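OBG-type G domain-containing protein (Pyrococcus horikoshii, PDB 2E87) binds GDP and is probably a GTPase of the Obg type, though its cellular role is unknown. Local coordinates at residues F5-V11 with K63-P69; T10-A14 with L147-N151; K20-A25 with T52-V57; A28-F32 with L44-R49; L108-Y112 with Q131-R135. All coordinates share one frame; numbering follows the deposited sequence.

Interaction 1 of 5, residues F5-V11 with K63-P69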
# COMPACT_ATOMS: atom_id res chain seq x y z
N PHE A 5 5.04 -3.22 -3.26
CA PHE A 5 5.68 -2.61 -4.40
C PHE A 5 7.20 -2.78 -4.45
O PHE A 5 7.84 -2.35 -5.41
CB PHE A 5 5.31 -1.11 -4.46
CG PHE A 5 3.83 -0.86 -4.61
CD1 PHE A 5 2.99 -0.88 -3.51
CD2 PHE A 5 3.26 -0.69 -5.87
CE1 PHE A 5 1.62 -0.74 -3.65
CE2 PHE A 5 1.89 -0.55 -6.02
CZ PHE A 5 1.07 -0.58 -4.91
N GLU A 6 7.77 -3.41 -3.44
CA GLU A 6 9.22 -3.59 -3.41
C GLU A 6 9.74 -4.13 -4.73
O GLU A 6 10.88 -3.87 -5.11
CB GLU A 6 9.63 -4.52 -2.26
CG GLU A 6 9.44 -5.99 -2.55
CD GLU A 6 10.76 -6.73 -2.63
OE1 GLU A 6 11.51 -6.71 -1.63
OE2 GLU A 6 11.06 -7.32 -3.69
N ARG A 7 8.89 -4.86 -5.44
CA ARG A 7 9.26 -5.45 -6.73
C ARG A 7 9.07 -4.49 -7.91
O ARG A 7 9.55 -4.76 -9.01
CB ARG A 7 8.42 -6.71 -6.99
CG ARG A 7 8.91 -7.98 -6.29
CD ARG A 7 9.52 -8.94 -7.31
NE ARG A 7 8.55 -9.37 -8.32
CZ ARG A 7 8.87 -9.93 -9.49
NH1 ARG A 7 10.15 -10.14 -9.80
NH2 ARG A 7 7.92 -10.28 -10.34
N MSE A 8 8.35 -3.39 -7.69
CA MSE A 8 8.13 -2.44 -8.77
C MSE A 8 9.48 -1.84 -9.21
O MSE A 8 10.17 -1.17 -8.44
CB MSE A 8 7.15 -1.34 -8.34
CG MSE A 8 6.83 -0.33 -9.44
SE MSE A 8 5.59 1.08 -8.91
CE MSE A 8 6.17 1.32 -7.10
N PRO A 9 9.85 -2.07 -10.46
CA PRO A 9 11.10 -1.60 -11.05
C PRO A 9 11.15 -0.10 -11.33
O PRO A 9 10.12 0.58 -11.40
CB PRO A 9 11.17 -2.40 -12.34
CG PRO A 9 9.73 -2.39 -12.77
CD PRO A 9 8.97 -2.66 -11.48
N THR A 10 12.36 0.41 -11.47
CA THR A 10 12.53 1.80 -11.78
C THR A 10 12.05 1.93 -13.23
O THR A 10 12.40 1.11 -14.08
CB THR A 10 14.00 2.21 -11.64
OG1 THR A 10 14.35 2.23 -10.25
CG2 THR A 10 14.25 3.57 -12.24
N VAL A 11 11.21 2.92 -13.49
CA VAL A 11 10.67 3.15 -14.82
C VAL A 11 11.59 4.07 -15.61
O VAL A 11 11.91 5.16 -15.15
CB VAL A 11 9.29 3.82 -14.75
CG1 VAL A 11 8.81 4.17 -16.12
CG2 VAL A 11 8.30 2.89 -14.07
N LYS A 63 7.58 -5.00 -18.42
CA LYS A 63 8.15 -5.38 -17.13
C LYS A 63 7.50 -4.57 -16.02
O LYS A 63 7.33 -5.05 -14.90
CB LYS A 63 9.67 -5.13 -17.12
CG LYS A 63 10.29 -5.15 -15.72
CD LYS A 63 11.79 -4.80 -15.71
CE LYS A 63 12.69 -5.97 -16.13
NZ LYS A 63 14.16 -5.68 -15.95
N VAL A 64 7.13 -3.32 -16.32
CA VAL A 64 6.48 -2.44 -15.36
C VAL A 64 5.07 -2.94 -15.01
O VAL A 64 4.66 -2.94 -13.85
CB VAL A 64 6.33 -1.00 -15.92
CG1 VAL A 64 5.68 -0.12 -14.89
CG2 VAL A 64 7.69 -0.44 -16.32
N LEU A 65 4.33 -3.34 -16.04
CA LEU A 65 2.98 -3.84 -15.85
C LEU A 65 2.97 -5.18 -15.12
O LEU A 65 2.05 -5.46 -14.35
CB LEU A 65 2.28 -4.02 -17.20
CG LEU A 65 2.14 -2.84 -18.15
CD1 LEU A 65 1.46 -3.30 -19.43
CD2 LEU A 65 1.34 -1.73 -17.47
N GLU A 66 3.98 -6.01 -15.36
CA GLU A 66 4.03 -7.33 -14.73
C GLU A 66 4.49 -7.34 -13.29
O GLU A 66 3.92 -8.04 -12.46
CB GLU A 66 4.90 -8.29 -15.56
CG GLU A 66 4.44 -8.44 -17.02
CD GLU A 66 5.34 -9.35 -17.87
OE1 GLU A 66 6.56 -9.42 -17.59
OE2 GLU A 66 4.82 -9.96 -18.83
N ARG A 67 5.50 -6.54 -12.97
CA ARG A 67 6.03 -6.52 -11.61
C ARG A 67 5.35 -5.58 -10.62
O ARG A 67 5.72 -5.55 -9.45
CB ARG A 67 7.52 -6.21 -11.65
CG ARG A 67 8.33 -7.21 -12.45
CD ARG A 67 9.80 -6.94 -12.27
NE ARG A 67 10.65 -7.76 -13.12
CZ ARG A 67 11.95 -7.55 -13.28
NH1 ARG A 67 12.53 -6.54 -12.64
NH2 ARG A 67 12.66 -8.33 -14.08
N THR A 68 4.37 -4.82 -11.08
CA THR A 68 3.67 -3.93 -10.18
C THR A 68 2.35 -4.62 -9.88
O THR A 68 1.64 -5.00 -10.79
CB THR A 68 3.40 -2.55 -10.83
OG1 THR A 68 4.60 -2.06 -11.42
CG2 THR A 68 2.91 -1.56 -9.79
N PRO A 69 2.02 -4.80 -8.60
CA PRO A 69 0.76 -5.46 -8.28
C PRO A 69 -0.46 -4.67 -8.75
O PRO A 69 -0.46 -3.44 -8.69
CB PRO A 69 0.83 -5.56 -6.77
CG PRO A 69 1.46 -4.24 -6.41
CD PRO A 69 2.62 -4.20 -7.39

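Interaction 2 of 5, residues T10-A14 with L147-N151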
# COMPACT_ATOMS: atom_id res chain seq x y z
N THR A 10 12.36 0.41 -11.47
CA THR A 10 12.53 1.80 -11.78
C THR A 10 12.05 1.93 -13.23
O THR A 10 12.40 1.11 -14.08
CB THR A 10 14.00 2.21 -11.64
OG1 THR A 10 14.35 2.23 -10.25
CG2 THR A 10 14.25 3.57 -12.24
N VAL A 11 11.21 2.92 -13.49
CA VAL A 11 10.67 3.15 -14.82
C VAL A 11 11.59 4.07 -15.61
O VAL A 11 11.91 5.16 -15.15
CB VAL A 11 9.29 3.82 -14.75
CG1 VAL A 11 8.81 4.17 -16.12
CG2 VAL A 11 8.30 2.89 -14.07
N LEU A 12 12.02 3.62 -16.78
CA LEU A 12 12.88 4.44 -17.63
C LEU A 12 12.07 5.60 -18.24
O LEU A 12 10.88 5.46 -18.50
CB LEU A 12 13.47 3.59 -18.76
CG LEU A 12 14.55 2.56 -18.42
CD1 LEU A 12 15.29 2.16 -19.71
CD2 LEU A 12 15.54 3.13 -17.44
N THR A 13 12.71 6.74 -18.46
CA THR A 13 12.01 7.88 -19.07
C THR A 13 11.90 7.64 -20.58
O THR A 13 12.61 6.79 -21.14
CB THR A 13 12.76 9.23 -18.85
OG1 THR A 13 14.02 9.22 -19.53
CG2 THR A 13 13.00 9.47 -17.37
N ALA A 14 11.01 8.37 -21.24
CA ALA A 14 10.85 8.20 -22.68
C ALA A 14 12.22 8.26 -23.39
O ALA A 14 12.54 7.40 -24.21
CB ALA A 14 9.91 9.27 -23.23
N LEU A 147 5.32 8.10 -17.26
CA LEU A 147 6.44 7.28 -16.81
C LEU A 147 7.14 7.99 -15.66
O LEU A 147 7.50 7.38 -14.65
CB LEU A 147 7.43 7.05 -17.93
CG LEU A 147 6.97 6.22 -19.13
CD1 LEU A 147 8.05 6.30 -20.20
CD2 LEU A 147 6.68 4.77 -18.72
N ARG A 148 7.33 9.29 -15.81
CA ARG A 148 7.99 10.06 -14.78
C ARG A 148 7.18 10.00 -13.49
O ARG A 148 7.74 9.83 -12.41
CB ARG A 148 8.20 11.48 -15.28
CG ARG A 148 9.35 11.55 -16.26
CD ARG A 148 9.39 12.84 -17.06
NE ARG A 148 10.57 12.85 -17.92
CZ ARG A 148 11.81 13.01 -17.47
NH1 ARG A 148 12.04 13.20 -16.18
NH2 ARG A 148 12.82 12.93 -18.31
N TYR A 149 5.87 10.13 -13.60
CA TYR A 149 5.01 10.05 -12.43
C TYR A 149 5.11 8.65 -11.79
O TYR A 149 5.21 8.54 -10.57
CB TYR A 149 3.55 10.32 -12.80
CG TYR A 149 2.55 9.71 -11.84
CD1 TYR A 149 2.26 10.31 -10.61
CD2 TYR A 149 1.91 8.49 -12.15
CE1 TYR A 149 1.35 9.72 -9.71
CE2 TYR A 149 1.01 7.90 -11.26
CZ TYR A 149 0.73 8.51 -10.04
OH TYR A 149 -0.13 7.90 -9.17
N LEU A 150 5.10 7.59 -12.59
CA LEU A 150 5.18 6.24 -12.03
C LEU A 150 6.48 6.03 -11.26
O LEU A 150 6.52 5.28 -10.29
CB LEU A 150 5.07 5.18 -13.14
CG LEU A 150 3.65 4.99 -13.65
CD1 LEU A 150 3.67 4.13 -14.89
CD2 LEU A 150 2.79 4.35 -12.56
N ASN A 151 7.53 6.72 -11.67
CA ASN A 151 8.79 6.55 -10.99
C ASN A 151 8.79 7.23 -9.63
O ASN A 151 9.44 6.76 -8.69
CB ASN A 151 9.92 7.06 -11.86
CG ASN A 151 11.17 6.25 -11.69
OD1 ASN A 151 11.12 5.05 -11.42
ND2 ASN A 151 12.32 6.89 -11.87
O HOH W 1 12.20 11.57 -21.21

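Interaction 3 of 5, residues K20-A25 with T52-V57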
# COMPACT_ATOMS: atom_id res chain seq x y z
N LYS A 20 17.96 3.48 -25.36
CA LYS A 20 18.26 2.07 -25.14
C LYS A 20 17.85 1.29 -26.39
O LYS A 20 18.62 0.50 -26.92
CB LYS A 20 17.49 1.55 -23.93
CG LYS A 20 17.87 0.15 -23.47
CD LYS A 20 17.00 -0.28 -22.28
CE LYS A 20 17.56 -1.49 -21.54
NZ LYS A 20 18.89 -1.15 -20.94
N ALA A 21 16.64 1.54 -26.85
CA ALA A 21 16.12 0.85 -28.02
C ALA A 21 16.90 1.14 -29.31
O ALA A 21 17.20 0.21 -30.06
CB ALA A 21 14.65 1.21 -28.20
N PHE A 22 17.22 2.40 -29.59
CA PHE A 22 17.95 2.71 -30.81
C PHE A 22 19.35 2.10 -30.72
O PHE A 22 19.84 1.48 -31.66
CB PHE A 22 18.04 4.22 -31.03
CG PHE A 22 16.73 4.87 -31.41
CD1 PHE A 22 16.67 6.24 -31.69
CD2 PHE A 22 15.55 4.12 -31.50
CE1 PHE A 22 15.47 6.85 -32.05
CE2 PHE A 22 14.35 4.72 -31.86
CZ PHE A 22 14.30 6.10 -32.14
N ARG A 23 19.98 2.27 -29.56
CA ARG A 23 21.31 1.74 -29.34
C ARG A 23 21.33 0.24 -29.59
O ARG A 23 22.23 -0.27 -30.26
CB ARG A 23 21.78 2.02 -27.91
CG ARG A 23 23.29 2.26 -27.77
CD ARG A 23 23.79 2.10 -26.33
NE ARG A 23 22.97 2.83 -25.36
CZ ARG A 23 22.21 2.25 -24.42
NH1 ARG A 23 22.17 0.92 -24.32
NH2 ARG A 23 21.50 2.99 -23.59
N ARG A 24 20.34 -0.48 -29.06
CA ARG A 24 20.29 -1.92 -29.23
C ARG A 24 20.03 -2.31 -30.68
O ARG A 24 20.46 -3.36 -31.14
CB ARG A 24 19.21 -2.54 -28.34
CG ARG A 24 19.35 -4.05 -28.19
CD ARG A 24 20.15 -4.41 -26.95
NE ARG A 24 19.29 -4.78 -25.83
CZ ARG A 24 19.37 -4.24 -24.61
NH1 ARG A 24 20.28 -3.31 -24.35
NH2 ARG A 24 18.54 -4.64 -23.65
N ALA A 25 19.31 -1.45 -31.39
CA ALA A 25 19.00 -1.71 -32.79
C ALA A 25 20.26 -1.49 -33.63
O ALA A 25 20.52 -2.20 -34.58
CB ALA A 25 17.87 -0.81 -33.25
N THR A 52 13.85 -4.93 -33.42
CA THR A 52 14.64 -4.77 -32.22
C THR A 52 14.13 -3.57 -31.41
O THR A 52 14.01 -3.65 -30.19
CB THR A 52 16.15 -4.59 -32.56
OG1 THR A 52 16.56 -5.65 -33.43
CG2 THR A 52 17.00 -4.64 -31.29
N VAL A 53 13.82 -2.47 -32.08
CA VAL A 53 13.31 -1.31 -31.36
C VAL A 53 12.00 -1.70 -30.72
O VAL A 53 11.75 -1.41 -29.56
CB VAL A 53 13.05 -0.10 -32.27
CG1 VAL A 53 12.23 0.97 -31.52
CG2 VAL A 53 14.37 0.47 -32.74
N SER A 54 11.15 -2.36 -31.49
CA SER A 54 9.86 -2.77 -30.97
C SER A 54 9.97 -3.68 -29.75
O SER A 54 9.27 -3.48 -28.76
CB SER A 54 9.06 -3.48 -32.06
OG SER A 54 7.76 -3.81 -31.59
N ASN A 55 10.87 -4.65 -29.81
CA ASN A 55 11.04 -5.58 -28.70
C ASN A 55 11.66 -5.00 -27.46
O ASN A 55 11.25 -5.33 -26.35
CB ASN A 55 11.84 -6.80 -29.12
CG ASN A 55 10.97 -7.88 -29.68
OD1 ASN A 55 10.53 -7.80 -30.82
ND2 ASN A 55 10.68 -8.89 -28.86
N VAL A 56 12.66 -4.16 -27.64
CA VAL A 56 13.32 -3.57 -26.49
C VAL A 56 12.36 -2.66 -25.74
O VAL A 56 12.30 -2.70 -24.52
CB VAL A 56 14.58 -2.81 -26.94
CG1 VAL A 56 15.12 -1.96 -25.81
CG2 VAL A 56 15.62 -3.82 -27.36
N VAL A 57 11.61 -1.85 -26.47
CA VAL A 57 10.66 -0.95 -25.83
C VAL A 57 9.55 -1.73 -25.13
O VAL A 57 9.25 -1.49 -23.97
CB VAL A 57 10.02 0.02 -26.85
CG1 VAL A 57 8.85 0.73 -26.20
CG2 VAL A 57 11.04 1.01 -27.35

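Interaction 4 of 5, residues A28-F32 with L44-R49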
# COMPACT_ATOMS: atom_id res chain seq x y z
N ALA A 28 22.57 -4.55 -33.09
CA ALA A 28 22.09 -5.74 -33.78
C ALA A 28 22.24 -5.67 -35.29
O ALA A 28 22.43 -6.71 -35.92
CB ALA A 28 20.64 -6.01 -33.43
N ALA A 29 22.16 -4.48 -35.86
CA ALA A 29 22.26 -4.33 -37.31
C ALA A 29 23.67 -4.48 -37.88
O ALA A 29 23.84 -5.02 -38.99
CB ALA A 29 21.66 -3.00 -37.75
N SER A 30 24.68 -4.00 -37.15
CA SER A 30 26.05 -4.09 -37.65
C SER A 30 26.62 -5.49 -37.56
O SER A 30 27.47 -5.86 -38.37
CB SER A 30 26.97 -3.13 -36.90
OG SER A 30 27.12 -3.54 -35.56
N SER A 31 26.16 -6.28 -36.59
CA SER A 31 26.66 -7.64 -36.45
C SER A 31 25.74 -8.68 -37.10
O SER A 31 25.84 -9.87 -36.83
CB SER A 31 26.87 -7.98 -34.97
OG SER A 31 25.62 -8.11 -34.31
N PHE A 32 24.85 -8.20 -37.96
CA PHE A 32 23.91 -9.06 -38.68
C PHE A 32 24.55 -9.32 -40.03
O PHE A 32 25.18 -8.43 -40.59
CB PHE A 32 22.58 -8.32 -38.85
CG PHE A 32 21.52 -9.09 -39.59
CD1 PHE A 32 21.16 -10.38 -39.19
CD2 PHE A 32 20.84 -8.52 -40.66
CE1 PHE A 32 20.14 -11.07 -39.84
CE2 PHE A 32 19.82 -9.20 -41.32
CZ PHE A 32 19.47 -10.47 -40.91
N LEU A 44 16.63 -6.32 -45.08
CA LEU A 44 16.60 -7.25 -43.96
C LEU A 44 17.20 -6.61 -42.72
O LEU A 44 16.95 -7.04 -41.60
CB LEU A 44 17.38 -8.53 -44.26
CG LEU A 44 16.96 -9.38 -45.46
CD1 LEU A 44 17.87 -10.59 -45.56
CD2 LEU A 44 15.51 -9.81 -45.30
N ARG A 45 18.02 -5.59 -42.92
CA ARG A 45 18.64 -4.91 -41.80
C ARG A 45 17.62 -3.97 -41.19
O ARG A 45 17.47 -3.91 -39.97
CB ARG A 45 19.87 -4.10 -42.24
CG ARG A 45 21.17 -4.87 -42.17
CD ARG A 45 22.38 -3.95 -42.02
NE ARG A 45 23.62 -4.72 -42.05
CZ ARG A 45 24.25 -5.08 -43.16
NH1 ARG A 45 23.75 -4.74 -44.35
NH2 ARG A 45 25.36 -5.81 -43.10
N GLU A 46 16.93 -3.23 -42.06
CA GLU A 46 15.92 -2.28 -41.64
C GLU A 46 14.80 -3.02 -40.91
O GLU A 46 14.27 -2.52 -39.92
CB GLU A 46 15.41 -1.53 -42.85
CG GLU A 46 16.51 -0.74 -43.55
CD GLU A 46 16.99 0.45 -42.73
OE1 GLU A 46 16.97 0.38 -41.49
OE2 GLU A 46 17.41 1.46 -43.33
N GLU A 47 14.46 -4.21 -41.39
CA GLU A 47 13.44 -5.02 -40.75
C GLU A 47 13.93 -5.43 -39.36
O GLU A 47 13.16 -5.41 -38.39
CB GLU A 47 13.16 -6.29 -41.55
CG GLU A 47 12.24 -6.09 -42.72
CD GLU A 47 12.16 -7.32 -43.61
OE1 GLU A 47 11.91 -8.44 -43.09
OE2 GLU A 47 12.34 -7.16 -44.83
N LEU A 48 15.21 -5.79 -39.27
CA LEU A 48 15.77 -6.20 -38.00
C LEU A 48 15.72 -5.02 -37.04
O LEU A 48 15.38 -5.19 -35.88
CB LEU A 48 17.22 -6.67 -38.17
CG LEU A 48 17.96 -7.00 -36.87
CD1 LEU A 48 17.28 -8.15 -36.12
CD2 LEU A 48 19.39 -7.36 -37.19
N ARG A 49 16.05 -3.83 -37.52
CA ARG A 49 16.03 -2.65 -36.67
C ARG A 49 14.62 -2.41 -36.15
O ARG A 49 14.43 -2.18 -34.95
CB ARG A 49 16.49 -1.41 -37.43
CG ARG A 49 17.96 -1.36 -37.73
CD ARG A 49 18.34 0.06 -38.16
NE ARG A 49 19.77 0.22 -38.38
CZ ARG A 49 20.41 -0.20 -39.46
NH1 ARG A 49 19.74 -0.80 -40.43
NH2 ARG A 49 21.72 -0.06 -39.56

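Interaction 5 of 5, residues L108-Y112 with Q131-R135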
# COMPACT_ATOMS: atom_id res chain seq x y z
N LEU A 108 2.45 -0.90 -34.80
CA LEU A 108 3.30 -0.17 -35.72
C LEU A 108 4.38 -1.09 -36.28
O LEU A 108 4.68 -1.04 -37.46
CB LEU A 108 3.94 1.03 -35.01
CG LEU A 108 2.96 2.16 -34.69
CD1 LEU A 108 3.64 3.23 -33.81
CD2 LEU A 108 2.46 2.77 -35.99
N GLU A 109 4.94 -1.94 -35.43
CA GLU A 109 5.97 -2.87 -35.86
C GLU A 109 5.47 -3.76 -37.00
O GLU A 109 6.09 -3.85 -38.06
CB GLU A 109 6.41 -3.77 -34.71
CG GLU A 109 7.24 -4.96 -35.17
CD GLU A 109 7.57 -5.93 -34.06
OE1 GLU A 109 6.90 -5.91 -33.01
OE2 GLU A 109 8.50 -6.74 -34.23
N GLU A 110 4.34 -4.42 -36.76
CA GLU A 110 3.76 -5.29 -37.76
C GLU A 110 3.47 -4.49 -39.02
O GLU A 110 3.72 -4.95 -40.13
CB GLU A 110 2.49 -5.92 -37.20
CG GLU A 110 1.68 -6.68 -38.22
CD GLU A 110 0.66 -7.61 -37.58
OE1 GLU A 110 1.07 -8.66 -37.04
OE2 GLU A 110 -0.54 -7.27 -37.61
N ARG A 111 2.95 -3.28 -38.86
CA ARG A 111 2.64 -2.44 -40.01
C ARG A 111 3.89 -2.08 -40.83
O ARG A 111 3.88 -2.24 -42.05
CB ARG A 111 1.94 -1.15 -39.55
CG ARG A 111 2.13 0.06 -40.49
CD ARG A 111 0.87 0.42 -41.26
NE ARG A 111 -0.26 0.68 -40.38
CZ ARG A 111 -0.33 1.69 -39.52
NH1 ARG A 111 0.67 2.56 -39.43
NH2 ARG A 111 -1.39 1.83 -38.75
N TYR A 112 4.95 -1.62 -40.18
CA TYR A 112 6.17 -1.23 -40.89
C TYR A 112 7.01 -2.39 -41.43
O TYR A 112 7.62 -2.25 -42.48
CB TYR A 112 7.00 -0.30 -40.01
CG TYR A 112 6.48 1.10 -40.07
CD1 TYR A 112 6.88 1.97 -41.07
CD2 TYR A 112 5.48 1.53 -39.19
CE1 TYR A 112 6.32 3.22 -41.21
CE2 TYR A 112 4.90 2.78 -39.33
CZ TYR A 112 5.32 3.62 -40.34
OH TYR A 112 4.73 4.84 -40.51
N GLN A 131 10.54 6.49 -40.45
CA GLN A 131 9.21 6.86 -39.98
C GLN A 131 8.84 6.10 -38.71
O GLN A 131 8.29 6.68 -37.78
CB GLN A 131 8.14 6.57 -41.03
CG GLN A 131 8.15 7.49 -42.23
CD GLN A 131 6.94 7.27 -43.11
OE1 GLN A 131 5.80 7.46 -42.66
NE2 GLN A 131 7.17 6.87 -44.36
N PHE A 132 9.14 4.81 -38.69
CA PHE A 132 8.84 3.97 -37.54
C PHE A 132 9.56 4.53 -36.31
O PHE A 132 8.93 4.76 -35.27
CB PHE A 132 9.26 2.52 -37.82
CG PHE A 132 9.07 1.61 -36.65
CD1 PHE A 132 7.80 1.14 -36.32
CD2 PHE A 132 10.16 1.23 -35.87
CE1 PHE A 132 7.62 0.30 -35.20
CE2 PHE A 132 10.00 0.41 -34.77
CZ PHE A 132 8.72 -0.06 -34.42
N TYR A 133 10.87 4.77 -36.43
CA TYR A 133 11.63 5.34 -35.33
C TYR A 133 10.91 6.61 -34.86
O TYR A 133 10.64 6.78 -33.68
CB TYR A 133 13.05 5.70 -35.80
CG TYR A 133 14.07 4.59 -35.67
CD1 TYR A 133 13.77 3.29 -36.06
CD2 TYR A 133 15.35 4.86 -35.17
CE1 TYR A 133 14.71 2.28 -35.96
CE2 TYR A 133 16.32 3.84 -35.07
CZ TYR A 133 15.98 2.55 -35.46
OH TYR A 133 16.87 1.53 -35.33
N GLY A 134 10.59 7.48 -35.81
CA GLY A 134 9.90 8.71 -35.49
C GLY A 134 8.64 8.48 -34.68
O GLY A 134 8.41 9.15 -33.67
N ARG A 135 7.83 7.52 -35.11
CA ARG A 135 6.59 7.22 -34.41
C ARG A 135 6.78 6.55 -33.05
O ARG A 135 6.00 6.79 -32.14
CB ARG A 135 5.67 6.35 -35.27
CG ARG A 135 5.11 7.07 -36.49
CD ARG A 135 4.03 6.25 -37.14
NE ARG A 135 3.74 6.67 -38.51
CZ ARG A 135 3.33 7.89 -38.86
NH1 ARG A 135 3.16 8.81 -37.92
NH2 ARG A 135 3.09 8.17 -40.13

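Interaction 1 of 5, residues F5-V11 with K63-P69
P69 lays its CG over one face of the F5 ring, 4.0 Å from the ring centroid and 21° off the normal, a CH-pi contact. T68 comes to the edge of the same ring with CG2, which lies 3.9 Å from SE of the selenomethionine M8. P9 sets CD 3.8 Å from R67 CB and slides CG past the aliphatic part of K63, while V11 CG2 meets V64 CG2 at 4.1 Å. The chain that leads into helix 14-30 of the NOG1-type helical domain thus lies across the C-terminal part of helix 38-67. R7 crosses R67 at about a right angle, its NH2 3.7 Å from R67 CG, which lies over one face of the R7 guanidinium, so methylene, not charge, touches. Behind this layer, T68 OG1, beside its backbone N (chi1 -49°), donates a 2.6 Å hydrogen bond to V64 O in the carbonyl plane and leaves CG2 to F5 and M8. A valine here would probably leave V64 O without that donor and the side chain freer to turn. A type I turn from F5 to M8 shapes the backbone there, and L71, L74, L157 and L160 pack round the ring.

Interaction 2 of 5, residues T10-A14 with L147-N151
V11 drives CG1 against L147 CD2 at 3.4 Å, the two branched side chains crossing at about a right angle. A chi1 of 174° turns CG1 away from the valine's own N and toward L147, and leaves CG2 for L150 CB at 4.1 Å. L147 is long enough to serve two places: while CD2 meets the valine, CD1 lies 3.4 Å from L12 O and near the backbone N of A14, where helix 14-30 starts. N151, one turn further along helix 144-156, accepts V11 N at OD1, 3.0 Å away with an N-H...O angle of 157°. The donor stands well above the amide's carbonyl plane, 57° out of it. A leucine in its place would probably leave V11 N without this acceptor and that part of the chain less firmly held. At the other end T13, the N-cap of helix 14-30, rests CG2 3.6 Å from R148 NH2, over one face of a guanidinium that is salt-bridged through NE to D144. The same aspartate accepts A14 N, and a water bound by R148 NH2 is weakly linked to T13 OG1. An extended peptide here gains a side-chain acceptor for one N-H and apolar cover for its valine, while the arginine, its charge met by D144, offers the threonine methyl a flat surface.

Interaction 3 of 5, residues K20-A25 with T52-V57
V56 CG1 presses on A21 CA at 3.7 Å, which the small methyl of the alanine allows. Segments 20-25 and 52-57 run at 137° to each other, with their axes 8.3 Å apart at closest approach, near enough that large residues on both faces would collide. Bumps and hollows alternate: A21 CB enters a hollow of three valines, V53, V56 and V57, the nearest methyl being V57 CG2 at 3.7 Å, and V56 CG1 fills the dip over A21 CA. In V53, CG1 anti to the backbone N (chi1 168°) leaves CG2 beside it, where it meets A25 CB at 3.8 Å and F22 CD2 at 4.0 Å. Beta-branched residues suit these positions because each offers two methyls in fixed directions: while CG1 of V56 serves A21, its CG2 leans on R24 CG. T52 plays a similar part with CG2, 3.7 Å from R24 O and close to A25 CA, while its OG1 is hydrogen-bonded to L48 O of its own helix. The chain of R24, bent at chi2 and chi3, sets CB and CG against V56 CG2. Helix 122-142 adds Y133, stacked on F22 and touching A25 and V53, and V136 beside V53; helix 88-117 packs I105 against S54 and V57, with S54 hydrogen-bonded to E109.

Interaction 4 of 5, residues A28-F32 with L44-R49
F32 receives L48 CD2 over one face of its ring, 4.1 Å from the centroid and 27° off the normal, while L44 CB and R45 CG stand at its edge, in plane. Its CG is anti to the backbone N (chi1 180°), which swings the ring from just beyond helix 14-30 across to helix 38-67. A second flat group, the guanidinium of R49, has A29 CB above its centre on one face, 3.5 Å from CZ; a methyl is small enough to sit close over it. The guanidinium of R45 is met at its edge instead: NE donates to A29 O at 3.1 Å with an N-H...O angle of 147°, the oxygen lying practically in the guanidinium plane. L48 CD2 also reaches A28 O, 3.4 Å away, and A28 CB, so one methyl touches both the last turn and the ring. In the final turn of helix 14-30 a carbonyl has few backbone partners left, and A29 O takes a weak bond from F32 N. R45 supplies the stronger donor, and its positive charge next to the C-terminal end of the helix is likely to interact favourably with the helix dipole.

Interaction 5 of 5, residues L108-Y112 with Q131-R135
Y112 reaches across to helix 122-142 with every part of its side chain. Its CB lies 4.0 Å from F132 CD1. With CG anti to the carbonyl carbon (chi1 -81°), the ring comes under F132 CB, which sits over one face, 4.1 Å from the centroid, in a CH-pi contact. CD2 then meets F132 CD1 at 3.7 Å; the two rings are oblique. On the other margin CE1 touches Q131 CB at 3.8 Å. At the tip, OH accepts a bond from R135 NE, 2.9 Å long and fairly straight at 160°, close to the guanidinium plane. Tyrosine suits the place because it joins an apolar ring to a polar end, where R135 is exposed. One turn earlier L108 continues the seam, CB 3.8 Å from F132 CE1 and CD2 crossing R135 near CD, so the arginine's methylenes are used as well as its NE. F132 CE1 also approaches E109 N, while the carboxylate of E109 turns away to S54 and R106. The short segments run at 169° with axes 10.7 Å apart, a spacing that the aromatic side chains fill, as expected of neighbouring antiparallel helices in the elongated bundle of this NOG1-type N-terminal domain.

Overall arrangement
From the N terminus the chain first passes through segment 5-14, shared by interactions 1 and 2, which tie the lead-in to helix 14-30 onto helices 38-67 and 144-156. Interaction 2 closes the longest loop and encloses interactions 3, 4 and 5. Within the loop of interaction 1, the hairpin of helices 14-30 and 38-67 is zipped by interaction 3 and, nearer its turn, by interaction 4, which lies within interaction 3. Interaction 5 follows in series, closing the hairpin of helices 88-117 and 122-142. The hairpins meet where S54 reaches E109 and where Y133 packs on F22, A25, V53 and R49. All five lie in the helical domain, away from the GDP site.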